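Local atomic coordinates of diaminopimelate decarboxylase (PDB entry 2P3E), a protein that probably decarboxylates meso-2,6-diaminopimelate to L-lysine with the help of pyridoxal 5'-phosphate, completing lysine biosynthesis by the diaminopimelate pathway. Residues P389-E393 / I404-E408; N314-R318 / Y377-S383; I290-Q296 / R365-V371; M285-L291 / L372-A376; F68-K74 / L93-I99. All coordinates share one frame; numbering follows the deposited sequence.

Contact 1. Residues P389-E393 / I404-E408; sequences PRAAE and IRKRE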
# COMPACT_ATOMS: atom_id res chain seq x y z
N PRO B 389 -3.62 9.80 7.60
CA PRO B 389 -2.31 9.73 8.25
C PRO B 389 -2.13 8.36 8.90
O PRO B 389 -3.10 7.75 9.38
CB PRO B 389 -2.38 10.81 9.34
CG PRO B 389 -3.47 11.74 8.91
CD PRO B 389 -4.47 10.86 8.17
N ARG B 390 -0.89 7.88 8.89
CA ARG B 390 -0.58 6.57 9.45
C ARG B 390 -0.51 6.60 10.98
O ARG B 390 -0.42 7.66 11.61
CB ARG B 390 0.71 6.00 8.85
CG ARG B 390 0.59 5.74 7.33
CD ARG B 390 1.86 5.16 6.73
NE ARG B 390 2.97 6.12 6.74
CZ ARG B 390 4.01 6.07 5.91
NH1 ARG B 390 4.09 5.10 5.00
NH2 ARG B 390 4.98 6.99 5.99
N ALA B 391 -0.59 5.40 11.55
CA ALA B 391 -0.76 5.21 12.99
C ALA B 391 0.48 5.60 13.77
O ALA B 391 1.60 5.53 13.24
CB ALA B 391 -1.06 3.73 13.25
N ALA B 392 0.28 5.96 15.04
CA ALA B 392 1.40 6.04 16.00
C ALA B 392 1.91 4.60 16.26
O ALA B 392 1.16 3.63 16.09
CB ALA B 392 0.95 6.68 17.31
N GLU B 393 3.18 4.50 16.64
CA GLU B 393 3.76 3.24 17.07
C GLU B 393 4.37 3.40 18.49
O GLU B 393 5.11 4.32 18.75
CB GLU B 393 4.86 2.81 16.11
CG GLU B 393 4.35 2.39 14.70
CD GLU B 393 5.50 1.90 13.79
OE1 GLU B 393 6.44 2.69 13.49
OE2 GLU B 393 5.48 0.72 13.38
N ILE B 404 7.60 5.35 19.69
CA ILE B 404 8.67 5.09 18.70
C ILE B 404 8.33 5.59 17.25
O ILE B 404 9.20 5.63 16.37
CB ILE B 404 9.15 3.60 18.72
CG1 ILE B 404 7.99 2.64 18.43
CG2 ILE B 404 9.82 3.27 20.06
CD1 ILE B 404 8.44 1.26 17.99
N ARG B 405 7.09 6.02 17.05
CA ARG B 405 6.70 6.81 15.88
C ARG B 405 5.49 7.66 16.22
O ARG B 405 4.46 7.13 16.62
CB ARG B 405 6.39 5.91 14.66
CG ARG B 405 6.26 6.73 13.36
CD ARG B 405 5.89 5.88 12.14
NE ARG B 405 5.63 6.76 10.99
CZ ARG B 405 6.50 7.03 10.02
NH1 ARG B 405 7.70 6.48 10.00
NH2 ARG B 405 6.13 7.82 9.02
N LYS B 406 5.62 8.98 16.06
CA LYS B 406 4.48 9.88 16.28
C LYS B 406 3.44 9.61 15.21
O LYS B 406 3.78 9.23 14.07
CB LYS B 406 4.91 11.35 16.19
CG LYS B 406 5.91 11.80 17.31
CD LYS B 406 6.38 13.27 17.05
CE LYS B 406 7.23 13.39 15.76
NZ LYS B 406 8.02 14.68 15.66
N ARG B 407 2.18 9.81 15.57
CA ARG B 407 1.10 9.82 14.59
C ARG B 407 1.36 10.95 13.60
O ARG B 407 1.70 12.07 13.99
CB ARG B 407 -0.24 10.02 15.28
CG ARG B 407 -1.47 9.82 14.37
CD ARG B 407 -2.77 9.90 15.19
NE ARG B 407 -2.71 8.92 16.28
CZ ARG B 407 -2.97 7.62 16.16
NH1 ARG B 407 -3.30 7.09 14.97
NH2 ARG B 407 -2.85 6.83 17.22
N GLU B 408 1.18 10.65 12.31
CA GLU B 408 1.29 11.65 11.25
C GLU B 408 0.08 12.58 11.29
O GLU B 408 -0.95 12.26 11.87
CB GLU B 408 1.36 10.93 9.90
CG GLU B 408 2.63 10.09 9.74
CD GLU B 408 2.55 9.12 8.58
OE1 GLU B 408 1.56 9.16 7.83
OE2 GLU B 408 3.51 8.35 8.40
O HOH W 1 -3.70 8.03 12.29
O HOH W 2 3.08 7.63 11.97
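Pro389 rests its CB 3.2 Å from Glu408 O at the open end of a beta hairpin, strands 392-397 and 400-405, whose two legs run on antiparallel beyond the strands themselves. At Arg390 the contact turns strongly polar. Arg390 N bonds to Glu408 OE1 at 3.0 Å, coming in from above the carboxylate plane. Glu408 OE1 is also hydrogen-bonded to His384 NE2. The side chain of Arg390 bends at chi3 (-68°) and meets the same carboxylate side-on: Arg390 NE reaches Glu408 OE2 at 2.8 Å and NH2 shares that oxygen, both on its syn side. The anti lone pair of Glu408 OE2 takes Arg405 NH2 at 2.7 Å, so three N-H groups grip one oxygen in a salt-bridge network. Arg390 NH2 and Arg405 NH2 stand 3.3 Å apart, their guanidinium planes nearly perpendicular (87°). A glutamine in place of Glu408 would probably leave Arg390 and Arg405 without the negative charge they share. Further along, Ala391 O shares a water with Arg405 NE and Lys406 O. Ala392 N lies over one face of the Arg407 guanidinium, whose nitrogens bond to Pro35 O and Phe32 O. Glu393 sets its carboxylate beside Arg405 CB and sends its oxygens to Tyr39 and Asn69. Glu393 N bonds to Arg405 O at 2.9 Å, but two residues face Glu393 from the other strand, a classic beta bulge. Glu393 O accepts from Arg405 N at 3.1 Å. Ile404 N bonds to the same Glu393 O at 2.9 Å, both donors arriving from one face of its carbonyl plane.

Contact 2. Residues N314-R318 / Y377-S383; sequences NDLIR and YGFAMSS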
# COMPACT_ATOMS: atom_id res chain seq x y z
N ASN B 314 -5.23 0.61 4.67
CA ASN B 314 -4.18 1.63 4.72
C ASN B 314 -3.21 1.41 5.87
O ASN B 314 -2.07 1.86 5.81
CB ASN B 314 -4.81 3.03 4.87
CG ASN B 314 -5.66 3.16 6.14
OD1 ASN B 314 -6.62 2.42 6.37
ND2 ASN B 314 -5.31 4.13 6.97
N ASP B 315 -3.69 0.74 6.92
CA ASP B 315 -2.90 0.46 8.14
C ASP B 315 -2.33 -0.95 8.12
O ASP B 315 -1.16 -1.16 8.48
CB ASP B 315 -3.76 0.64 9.40
CG ASP B 315 -4.27 2.07 9.56
OD1 ASP B 315 -3.44 2.99 9.77
OD2 ASP B 315 -5.50 2.27 9.48
N LEU B 316 -3.16 -1.92 7.71
CA LEU B 316 -2.75 -3.32 7.64
C LEU B 316 -3.40 -3.90 6.41
O LEU B 316 -4.62 -4.06 6.35
CB LEU B 316 -3.22 -4.10 8.89
CG LEU B 316 -2.94 -5.62 8.94
CD1 LEU B 316 -1.46 -5.97 8.79
CD2 LEU B 316 -3.50 -6.25 10.22
N ILE B 317 -2.57 -4.18 5.41
CA ILE B 317 -3.08 -4.52 4.08
C ILE B 317 -3.28 -6.02 3.87
O ILE B 317 -3.91 -6.43 2.90
CB ILE B 317 -2.14 -3.92 2.99
CG1 ILE B 317 -2.91 -3.71 1.67
CG2 ILE B 317 -0.87 -4.79 2.84
CD1 ILE B 317 -2.11 -2.82 0.64
N ARG B 318 -2.73 -6.85 4.76
CA ARG B 318 -2.64 -8.30 4.50
C ARG B 318 -4.03 -8.98 4.28
O ARG B 318 -4.16 -9.76 3.33
CB ARG B 318 -1.81 -9.01 5.58
CG ARG B 318 -0.37 -8.47 5.71
CD ARG B 318 0.49 -9.33 6.63
NE ARG B 318 0.81 -10.62 6.01
CZ ARG B 318 0.29 -11.79 6.37
NH1 ARG B 318 -0.58 -11.88 7.37
NH2 ARG B 318 0.66 -12.89 5.73
N TYR B 377 5.32 -6.88 8.11
CA TYR B 377 4.52 -6.56 6.90
C TYR B 377 3.18 -5.90 7.27
O TYR B 377 2.15 -6.14 6.63
CB TYR B 377 4.34 -7.83 6.04
CG TYR B 377 5.67 -8.55 5.86
CD1 TYR B 377 6.65 -8.02 5.02
CD2 TYR B 377 5.96 -9.71 6.57
CE1 TYR B 377 7.89 -8.66 4.85
CE2 TYR B 377 7.21 -10.35 6.43
CZ TYR B 377 8.16 -9.82 5.57
OH TYR B 377 9.37 -10.45 5.43
N GLY B 378 3.20 -5.10 8.33
CA GLY B 378 2.01 -4.37 8.80
C GLY B 378 2.21 -2.89 8.51
O GLY B 378 1.90 -2.40 7.42
N PHE B 379 2.81 -2.17 9.45
CA PHE B 379 3.15 -0.79 9.17
C PHE B 379 4.00 -0.65 7.90
O PHE B 379 3.89 0.34 7.19
CB PHE B 379 3.89 -0.11 10.35
CG PHE B 379 3.95 1.39 10.20
CD1 PHE B 379 2.95 2.19 10.76
CD2 PHE B 379 4.96 2.00 9.46
CE1 PHE B 379 2.98 3.60 10.62
CE2 PHE B 379 4.99 3.40 9.29
CZ PHE B 379 4.00 4.19 9.87
N ALA B 380 4.85 -1.63 7.63
CA ALA B 380 5.76 -1.60 6.48
C ALA B 380 5.03 -1.37 5.14
O ALA B 380 5.58 -0.75 4.23
CB ALA B 380 6.63 -2.88 6.44
N MET B 381 3.78 -1.85 5.04
CA MET B 381 2.99 -1.71 3.81
C MET B 381 1.88 -0.65 3.93
O MET B 381 1.05 -0.51 3.04
CB MET B 381 2.39 -3.07 3.40
CG MET B 381 3.46 -4.17 3.25
SD MET B 381 2.78 -5.74 2.62
CE MET B 381 2.86 -5.46 0.87
N SER B 382 1.89 0.10 5.04
CA SER B 382 0.91 1.15 5.30
C SER B 382 1.09 2.36 4.37
O SER B 382 2.24 2.82 4.09
CB SER B 382 1.01 1.57 6.78
OG SER B 382 0.05 2.55 7.11
N SER B 383 -0.03 2.87 3.85
CA SER B 383 -0.02 3.95 2.87
C SER B 383 -0.84 5.14 3.39
O SER B 383 -1.27 5.17 4.56
CB SER B 383 -0.60 3.46 1.53
OG SER B 383 -2.01 3.28 1.65
O HOH W 3 -2.95 5.38 6.59
O HOH W 4 -0.58 2.90 9.89
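This is a buried loop-on-loop contact, in which residues 314-318, which lead from strand 304-309 into helix 318-322, meet Ser382, Met381 and Tyr377 in the long loop after strand 368-371. The Asn314 carbonyl oxygen is gripped twice: Ser382 OG donates to Asn314 O at 2.6 Å and Ser383 N to Asn314 O at 3.0 Å, both in the carbonyl plane. With OG anti to its own backbone N (chi1 -177°), Ser382 also receives a water shared with Asp315 OD1, while Asp315 OD2 accepts from Gly312 N. Replacing Ser382 by an alanine would probably cost Asn314 O its shorter bond and the water one of its partners. A 3-10 turn, 379-381, precedes this serine and turns Met381 inward, where Ile317 CG2 packs on Met381 CB at 3.7 Å, the two side chains crossing at about a right angle. The same Ile317 packs against Ile317 of the second subunit. Arg318 and Tyr377 are, by similarity, substrate-binding residues, Tyr377 a cofactor ligand as well, and the aliphatic part of Arg318 lies against the Tyr377 carbonyl. Arg318 CG and CD both lie 3.6 Å from Tyr377 O, a buried oxygen with no polar partner in the model, and the guanidinium plane is inclined 46° to the tyrosine ring.

Contact 3. Residues I290-Q296 / R365-V371; sequences ILITQVQ and RGEYLAV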
# COMPACT_ATOMS: atom_id res chain seq x y z
N ILE B 290 0.96 -5.66 17.66
CA ILE B 290 -0.48 -5.77 17.55
C ILE B 290 -1.07 -4.42 17.14
O ILE B 290 -0.49 -3.36 17.45
CB ILE B 290 -1.16 -6.32 18.84
CG1 ILE B 290 -1.06 -5.34 20.00
CG2 ILE B 290 -0.57 -7.67 19.28
CD1 ILE B 290 -1.90 -5.76 21.16
N LEU B 291 -2.17 -4.45 16.41
CA LEU B 291 -2.80 -3.24 15.94
C LEU B 291 -4.09 -3.01 16.73
O LEU B 291 -4.98 -3.87 16.74
CB LEU B 291 -3.09 -3.31 14.43
CG LEU B 291 -3.86 -2.15 13.77
CD1 LEU B 291 -3.12 -0.82 13.92
CD2 LEU B 291 -4.11 -2.47 12.28
N ILE B 292 -4.17 -1.84 17.38
CA ILE B 292 -5.36 -1.48 18.15
C ILE B 292 -6.20 -0.53 17.34
O ILE B 292 -5.70 0.44 16.76
CB ILE B 292 -5.02 -0.78 19.51
CG1 ILE B 292 -3.98 -1.58 20.32
CG2 ILE B 292 -6.32 -0.52 20.34
CD1 ILE B 292 -4.32 -3.07 20.56
N THR B 293 -7.50 -0.83 17.29
CA THR B 293 -8.42 -0.03 16.51
C THR B 293 -9.71 0.19 17.29
O THR B 293 -10.10 -0.64 18.09
CB THR B 293 -8.69 -0.69 15.11
OG1 THR B 293 -9.56 0.14 14.34
CG2 THR B 293 -9.30 -2.10 15.23
N GLN B 294 -10.36 1.33 17.06
CA GLN B 294 -11.61 1.65 17.75
C GLN B 294 -12.82 1.48 16.83
O GLN B 294 -12.81 1.91 15.67
CB GLN B 294 -11.55 3.08 18.30
CG GLN B 294 -12.76 3.50 19.14
CD GLN B 294 -12.71 4.96 19.51
OE1 GLN B 294 -12.56 5.83 18.64
NE2 GLN B 294 -12.85 5.24 20.79
N VAL B 295 -13.86 0.85 17.37
CA VAL B 295 -15.13 0.68 16.68
C VAL B 295 -15.84 2.03 16.52
O VAL B 295 -16.01 2.77 17.49
CB VAL B 295 -16.06 -0.33 17.43
CG1 VAL B 295 -17.42 -0.44 16.71
CG2 VAL B 295 -15.40 -1.72 17.57
N GLN B 296 -16.20 2.36 15.28
CA GLN B 296 -16.85 3.62 14.93
C GLN B 296 -18.34 3.40 14.75
O GLN B 296 -19.14 4.14 15.33
CB GLN B 296 -16.24 4.21 13.66
CG GLN B 296 -14.74 4.48 13.75
CD GLN B 296 -14.36 5.33 14.94
OE1 GLN B 296 -14.85 6.45 15.11
NE2 GLN B 296 -13.47 4.81 15.78
N ARG B 365 -19.80 0.78 19.64
CA ARG B 365 -19.12 2.00 19.25
C ARG B 365 -18.28 2.52 20.43
O ARG B 365 -18.78 2.59 21.56
CB ARG B 365 -20.14 3.05 18.79
CG ARG B 365 -19.54 4.44 18.55
CD ARG B 365 -20.43 5.33 17.65
NE ARG B 365 -19.64 6.37 16.95
CZ ARG B 365 -19.45 7.58 17.46
NH1 ARG B 365 -19.98 7.86 18.64
NH2 ARG B 365 -18.75 8.50 16.82
N GLY B 366 -17.01 2.84 20.17
CA GLY B 366 -16.12 3.38 21.19
C GLY B 366 -15.19 2.32 21.80
O GLY B 366 -14.13 2.66 22.35
N GLU B 367 -15.58 1.05 21.71
CA GLU B 367 -14.74 -0.03 22.23
C GLU B 367 -13.54 -0.27 21.31
O GLU B 367 -13.61 0.04 20.13
CB GLU B 367 -15.52 -1.34 22.30
CG GLU B 367 -16.41 -1.47 23.50
CD GLU B 367 -16.95 -2.88 23.61
OE1 GLU B 367 -16.18 -3.82 23.91
OE2 GLU B 367 -18.15 -3.02 23.38
N TYR B 368 -12.47 -0.84 21.87
CA TYR B 368 -11.27 -1.14 21.09
C TYR B 368 -11.11 -2.63 20.79
O TYR B 368 -11.49 -3.48 21.61
CB TYR B 368 -10.02 -0.65 21.83
CG TYR B 368 -10.08 0.80 22.23
CD1 TYR B 368 -9.84 1.81 21.30
CD2 TYR B 368 -10.38 1.17 23.56
CE1 TYR B 368 -9.90 3.17 21.68
CE2 TYR B 368 -10.46 2.52 23.94
CZ TYR B 368 -10.21 3.50 23.00
OH TYR B 368 -10.25 4.83 23.37
N LEU B 369 -10.55 -2.94 19.61
CA LEU B 369 -10.19 -4.31 19.24
C LEU B 369 -8.66 -4.41 19.05
O LEU B 369 -8.01 -3.42 18.71
CB LEU B 369 -10.88 -4.70 17.92
CG LEU B 369 -12.42 -4.59 17.84
CD1 LEU B 369 -12.95 -4.97 16.45
CD2 LEU B 369 -13.02 -5.48 18.91
N ALA B 370 -8.11 -5.59 19.32
CA ALA B 370 -6.71 -5.91 19.06
C ALA B 370 -6.58 -6.88 17.89
O ALA B 370 -7.14 -7.98 17.92
CB ALA B 370 -6.03 -6.48 20.31
N VAL B 371 -5.86 -6.46 16.86
CA VAL B 371 -5.55 -7.29 15.70
C VAL B 371 -4.15 -7.87 15.92
O VAL B 371 -3.16 -7.13 16.00
CB VAL B 371 -5.59 -6.47 14.35
CG1 VAL B 371 -5.33 -7.38 13.14
CG2 VAL B 371 -6.94 -5.72 14.20
O HOH W 5 -17.39 7.85 14.54
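Gln294 and Tyr368 sit opposite each other as a non-hydrogen-bonded antiparallel pair, the glutamine amide almost parallel to the phenol ring (7° between planes). Gln294 CB comes 3.7 Å from Tyr368 CD1, and Gln294 NE2 continues to Gly366 O with a bond of 3.3 Å, that oxygen lying above the centre of the tyrosine ring. On the same face of the sheet Ile292 spans two neighbours: CG2 reaches Tyr368 CB, and chi2 at -53° folds CD1 to within 3.8 Å of Ala370 CB. The opposite face is packed by aliphatic groups, Leu291 CB against Val371 CB at 4.0 Å and Val295 CG2 against Leu369 CG at 4.1 Å.

Paired backbone bonds hold this register at Leu291 with Val371 and at Thr293 with Leu369; before strand 368-371 begins, Glu367 O accepts from Val295 N and Gly366 N donates to Val295 O. The glutamine amide is itself positioned by Gln296, whose NE2 donates to Gln294 OE1 at 3.2 Å and to Gln294 O. Arg365 NE makes a weak bond to Gln296 O, a water links Arg365 NH2 with Gln296 OE1, and a salt bridge carries the arginine to Glu113 of the second subunit. Thr293 OG1 is held by Asp310.

Strand 289-301 is a long member of the mixed sheet: strand 368-371 runs along one side, the backbones of Ile290 and Ile292 bond to strand 36-40 and that of Gln296 to strand 304-309, strand 328-330 flanks 368-371, and helix 25-32 covers the face of Ile290, Ile292 and Tyr368.

Contact 4. Residues M285-L291 / L372-A376; sequences MGNAGIL and LSAGA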
# COMPACT_ATOMS: atom_id res chain seq x y z
N MET B 285 9.49 -10.34 14.21
CA MET B 285 8.61 -9.18 14.35
C MET B 285 7.11 -9.46 14.37
O MET B 285 6.34 -8.70 14.97
CB MET B 285 8.90 -8.17 13.23
CG MET B 285 10.17 -7.35 13.44
SD MET B 285 10.28 -6.53 15.07
CE MET B 285 8.75 -5.64 15.12
N GLY B 286 6.68 -10.53 13.70
CA GLY B 286 5.26 -10.75 13.37
C GLY B 286 4.34 -10.69 14.57
O GLY B 286 3.44 -9.84 14.63
N ASN B 287 4.58 -11.56 15.55
CA ASN B 287 3.72 -11.57 16.75
C ASN B 287 4.17 -10.62 17.85
O ASN B 287 3.56 -10.55 18.92
CB ASN B 287 3.54 -12.99 17.28
CG ASN B 287 2.40 -13.71 16.59
OD1 ASN B 287 1.30 -13.17 16.47
ND2 ASN B 287 2.65 -14.94 16.15
N ALA B 288 5.24 -9.87 17.56
CA ALA B 288 5.73 -8.82 18.45
C ALA B 288 4.81 -7.60 18.46
O ALA B 288 4.79 -6.83 19.42
CB ALA B 288 7.14 -8.38 18.02
N GLY B 289 4.07 -7.42 17.36
CA GLY B 289 3.25 -6.23 17.18
C GLY B 289 1.77 -6.55 17.09
O GLY B 289 1.37 -7.58 16.52
N ILE B 290 0.96 -5.66 17.66
CA ILE B 290 -0.48 -5.77 17.55
C ILE B 290 -1.07 -4.42 17.14
O ILE B 290 -0.49 -3.36 17.45
CB ILE B 290 -1.16 -6.32 18.84
CG1 ILE B 290 -1.06 -5.34 20.00
CG2 ILE B 290 -0.57 -7.67 19.28
CD1 ILE B 290 -1.90 -5.76 21.16
N LEU B 291 -2.17 -4.45 16.41
CA LEU B 291 -2.80 -3.24 15.94
C LEU B 291 -4.09 -3.01 16.73
O LEU B 291 -4.98 -3.87 16.74
CB LEU B 291 -3.09 -3.31 14.43
CG LEU B 291 -3.86 -2.15 13.77
CD1 LEU B 291 -3.12 -0.82 13.92
CD2 LEU B 291 -4.11 -2.47 12.28
N LEU B 372 -4.06 -9.20 16.04
CA LEU B 372 -2.79 -9.82 16.43
C LEU B 372 -1.88 -10.04 15.23
O LEU B 372 -2.33 -9.90 14.09
CB LEU B 372 -3.02 -11.15 17.17
CG LEU B 372 -3.92 -11.12 18.42
CD1 LEU B 372 -3.89 -12.50 19.08
CD2 LEU B 372 -3.51 -10.01 19.40
N SER B 373 -0.60 -10.34 15.49
CA SER B 373 0.33 -10.80 14.46
C SER B 373 0.57 -9.72 13.40
O SER B 373 0.74 -10.01 12.22
CB SER B 373 -0.20 -12.09 13.78
OG SER B 373 -0.79 -12.98 14.73
N ALA B 374 0.64 -8.48 13.86
CA ALA B 374 0.69 -7.33 12.96
C ALA B 374 2.04 -6.62 12.92
O ALA B 374 2.16 -5.54 12.33
CB ALA B 374 -0.44 -6.36 13.27
N GLY B 375 3.07 -7.24 13.51
CA GLY B 375 4.39 -6.61 13.68
C GLY B 375 5.29 -6.69 12.45
O GLY B 375 6.28 -5.94 12.34
N ALA B 376 4.94 -7.58 11.53
CA ALA B 376 5.71 -7.83 10.31
C ALA B 376 4.83 -7.63 9.10
O ALA B 376 3.70 -8.15 9.06
CB ALA B 376 6.31 -9.24 10.32
O HOH W 6 0.51 -10.85 18.09
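Leu372 CD2 packs against Ile290 CG2 at 3.8 Å, the two side chains lying alongside and pointing the same way. On the other side of the strand, Leu291 CB touches Ala374 CB at 4.2 Å, and at the far end Ala376 CB presses on Gly286 CA (3.6 Å) and on Met285 CB. Between these apolar patches the backbones themselves meet: the CA atoms of Gly289 and Gly375 are 3.7 Å apart. A side chain on either glycine would collide with the other segment, and one on Gly375 would also run into Met285 O. The crossing lies where the chain leaves the pyridoxal-binding barrel by helix 282-285 and enters strand 289-301 of the beta domain, the two-domain plan of class-II decarboxylases. The side chain of Ala376 is about 4 Å from those of Arg282 and Tyr377, substrate-binding residues by similarity. Around this crossing, Gly375 N bonds to Gly286 O at 2.9 Å and Ala374 N to Gly289 O at 2.9 Å, the latter from above the carbonyl plane. Ser373 OG donates to Asn287 OD1 at 2.7 Å. The other end of that amide, ND2, bonds to Lys248 O, which fixes its rotation, while a water joins Asn287 OD1 and O to Ser373 N.

Contact 5. Residues F68-K74 / L93-I99; sequences FNPHLVK and LAKKAGI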
# COMPACT_ATOMS: atom_id res chain seq x y z
N PHE B 68 10.54 -1.45 9.35
CA PHE B 68 11.64 -0.51 9.24
C PHE B 68 11.74 0.51 10.37
O PHE B 68 12.52 1.45 10.27
CB PHE B 68 11.67 0.21 7.85
CG PHE B 68 10.40 0.91 7.48
CD1 PHE B 68 9.97 2.05 8.16
CD2 PHE B 68 9.62 0.44 6.41
CE1 PHE B 68 8.79 2.71 7.81
CE2 PHE B 68 8.45 1.10 6.04
CZ PHE B 68 8.02 2.22 6.75
N ASN B 69 10.97 0.34 11.45
CA ASN B 69 11.03 1.36 12.51
C ASN B 69 12.46 1.40 13.06
O ASN B 69 12.97 0.37 13.49
CB ASN B 69 10.02 1.08 13.64
CG ASN B 69 10.05 2.16 14.73
OD1 ASN B 69 11.04 2.30 15.45
ND2 ASN B 69 8.99 2.94 14.82
N PRO B 70 13.11 2.58 13.02
CA PRO B 70 14.53 2.60 13.37
C PRO B 70 14.82 2.23 14.82
O PRO B 70 15.90 1.69 15.10
CB PRO B 70 14.99 4.03 13.06
CG PRO B 70 13.76 4.84 12.88
CD PRO B 70 12.59 3.91 12.64
N HIS B 71 13.89 2.52 15.73
CA HIS B 71 14.06 2.12 17.13
C HIS B 71 14.00 0.60 17.29
O HIS B 71 14.73 0.02 18.10
CB HIS B 71 13.05 2.84 18.04
CG HIS B 71 13.12 4.34 17.92
ND1 HIS B 71 14.14 5.08 18.48
CD2 HIS B 71 12.33 5.22 17.26
CE1 HIS B 71 13.95 6.36 18.20
NE2 HIS B 71 12.87 6.47 17.45
N LEU B 72 13.14 -0.06 16.52
CA LEU B 72 13.06 -1.51 16.57
C LEU B 72 14.32 -2.15 15.96
O LEU B 72 14.83 -3.15 16.48
CB LEU B 72 11.79 -2.02 15.87
CG LEU B 72 10.46 -1.52 16.45
CD1 LEU B 72 9.26 -2.04 15.64
CD2 LEU B 72 10.30 -1.92 17.94
N VAL B 73 14.81 -1.57 14.86
CA VAL B 73 16.03 -2.04 14.23
C VAL B 73 17.22 -1.83 15.17
O VAL B 73 18.06 -2.72 15.30
CB VAL B 73 16.27 -1.40 12.84
CG1 VAL B 73 17.56 -1.94 12.22
CG2 VAL B 73 15.05 -1.69 11.90
N LYS B 74 17.27 -0.68 15.84
CA LYS B 74 18.34 -0.40 16.83
C LYS B 74 18.35 -1.42 17.95
O LYS B 74 19.41 -1.90 18.35
CB LYS B 74 18.25 1.03 17.38
CG LYS B 74 19.42 1.36 18.35
CD LYS B 74 19.51 2.84 18.59
CE LYS B 74 20.90 3.23 19.09
NZ LYS B 74 21.87 3.33 17.92
N LEU B 93 18.88 2.87 6.91
CA LEU B 93 18.23 2.51 8.16
C LEU B 93 19.11 1.63 9.03
O LEU B 93 19.28 1.90 10.22
CB LEU B 93 16.92 1.83 7.84
CG LEU B 93 15.86 1.68 8.91
CD1 LEU B 93 15.21 3.03 9.23
CD2 LEU B 93 14.87 0.75 8.29
N ALA B 94 19.70 0.59 8.43
CA ALA B 94 20.57 -0.32 9.19
C ALA B 94 21.73 0.48 9.80
O ALA B 94 22.04 0.33 10.99
CB ALA B 94 21.10 -1.45 8.27
N LYS B 95 22.34 1.33 8.98
CA LYS B 95 23.49 2.15 9.40
C LYS B 95 23.16 3.15 10.51
O LYS B 95 23.91 3.28 11.47
CB LYS B 95 24.15 2.85 8.20
CG LYS B 95 25.01 1.89 7.35
CD LYS B 95 25.34 2.46 5.96
CE LYS B 95 26.51 3.43 5.99
NZ LYS B 95 26.93 3.85 4.62
N LYS B 96 22.00 3.81 10.40
CA LYS B 96 21.50 4.72 11.42
C LYS B 96 21.21 4.02 12.72
O LYS B 96 21.35 4.61 13.80
CB LYS B 96 20.20 5.39 10.96
CG LYS B 96 20.38 6.54 9.99
CD LYS B 96 20.58 7.86 10.71
CE LYS B 96 20.60 8.99 9.70
NZ LYS B 96 21.09 10.26 10.32
N ALA B 97 20.78 2.76 12.63
CA ALA B 97 20.51 1.96 13.81
C ALA B 97 21.77 1.33 14.44
O ALA B 97 21.68 0.59 15.41
CB ALA B 97 19.46 0.88 13.50
N GLY B 98 22.94 1.64 13.88
CA GLY B 98 24.20 1.16 14.46
C GLY B 98 24.65 -0.21 13.98
O GLY B 98 25.64 -0.74 14.49
N ILE B 99 23.95 -0.79 13.00
CA ILE B 99 24.39 -2.07 12.43
C ILE B 99 25.57 -1.85 11.48
O ILE B 99 25.44 -1.15 10.49
CB ILE B 99 23.21 -2.82 11.75
CG1 ILE B 99 22.14 -3.14 12.81
CG2 ILE B 99 23.71 -4.09 11.03
CD1 ILE B 99 20.89 -3.84 12.32
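Phe68 meets Leu93 with its CB and carbonyl oxygen, and the phenyl ring stays out of the contact. With CG set between the backbone N and the carbonyl carbon (chi1 55°), the ring swings off to pack on Phe379 and on Met387 of the second subunit. The Pro70 side chain touches through CB, 4.0 Å from Leu93 CD1. Leu93 therefore fits under the turn before helix 70-78: CD2 is 3.3 Å from Phe68 CB, a tight approach, and 3.2 Å from Phe68 O.

One helical turn on, Val73 CG1 divides itself between Ala97 CB at 3.6 Å and Ile99 CD1 at 3.8 Å, the valine and isoleucine side chains crossing at about a right angle. Small Ala97 lets the backbones close in, its CB lying 3.6 Å from Lys74 N, with Lys74 running past Ala97 O and bending at chi4 so that NZ returns toward it.

Both helix ends here are capped. Asn69 is the N-cap of helix 70-78, its OD1 taking weak bonds from His71 N and Leu72 N, while ND2 is held by Glu393 OE1 and Ile404 O. Gly98, at a positive phi of 88°, ends helix 88-96 in a Schellman motif, with Gly98 N bonded to Lys95 O and Ile99 N to Ala94 O, and this turn brings Ile99 round to Val73.

These are consecutive helices on the outside of the parallel barrel, helix 70-78 following strand 59-63 and helix 88-96 following strand 82-85; beneath the second, Ala94 and Ile99 pack on strands 82-85 and 104-106.

In the fold
Contacts 3 and 4 both use strand 289-301, sharing Ile290 and Leu291, and their partner segments follow one another. Contact 2 leans on both: Leu316 CB lies 3.9 Å from Leu291 CD2. Contact 1 joins contact 2 through Arg390 NH1 and Ser382 O, 3.1 Å apart, and contact 5 through Glu393 OE1 and Asn69 ND2, 2.9 Å apart. Contacts 2 and 5 meet where the barrel loop at Phe68 touches the loop at Phe379, near the probable active site. Contact 2 lies nearest to it: the side chain of Tyr377 is about 3 Å from that of Lys65, by similarity the cofactor lysine, which carries nothing here. All but contact 4 also touch the second subunit.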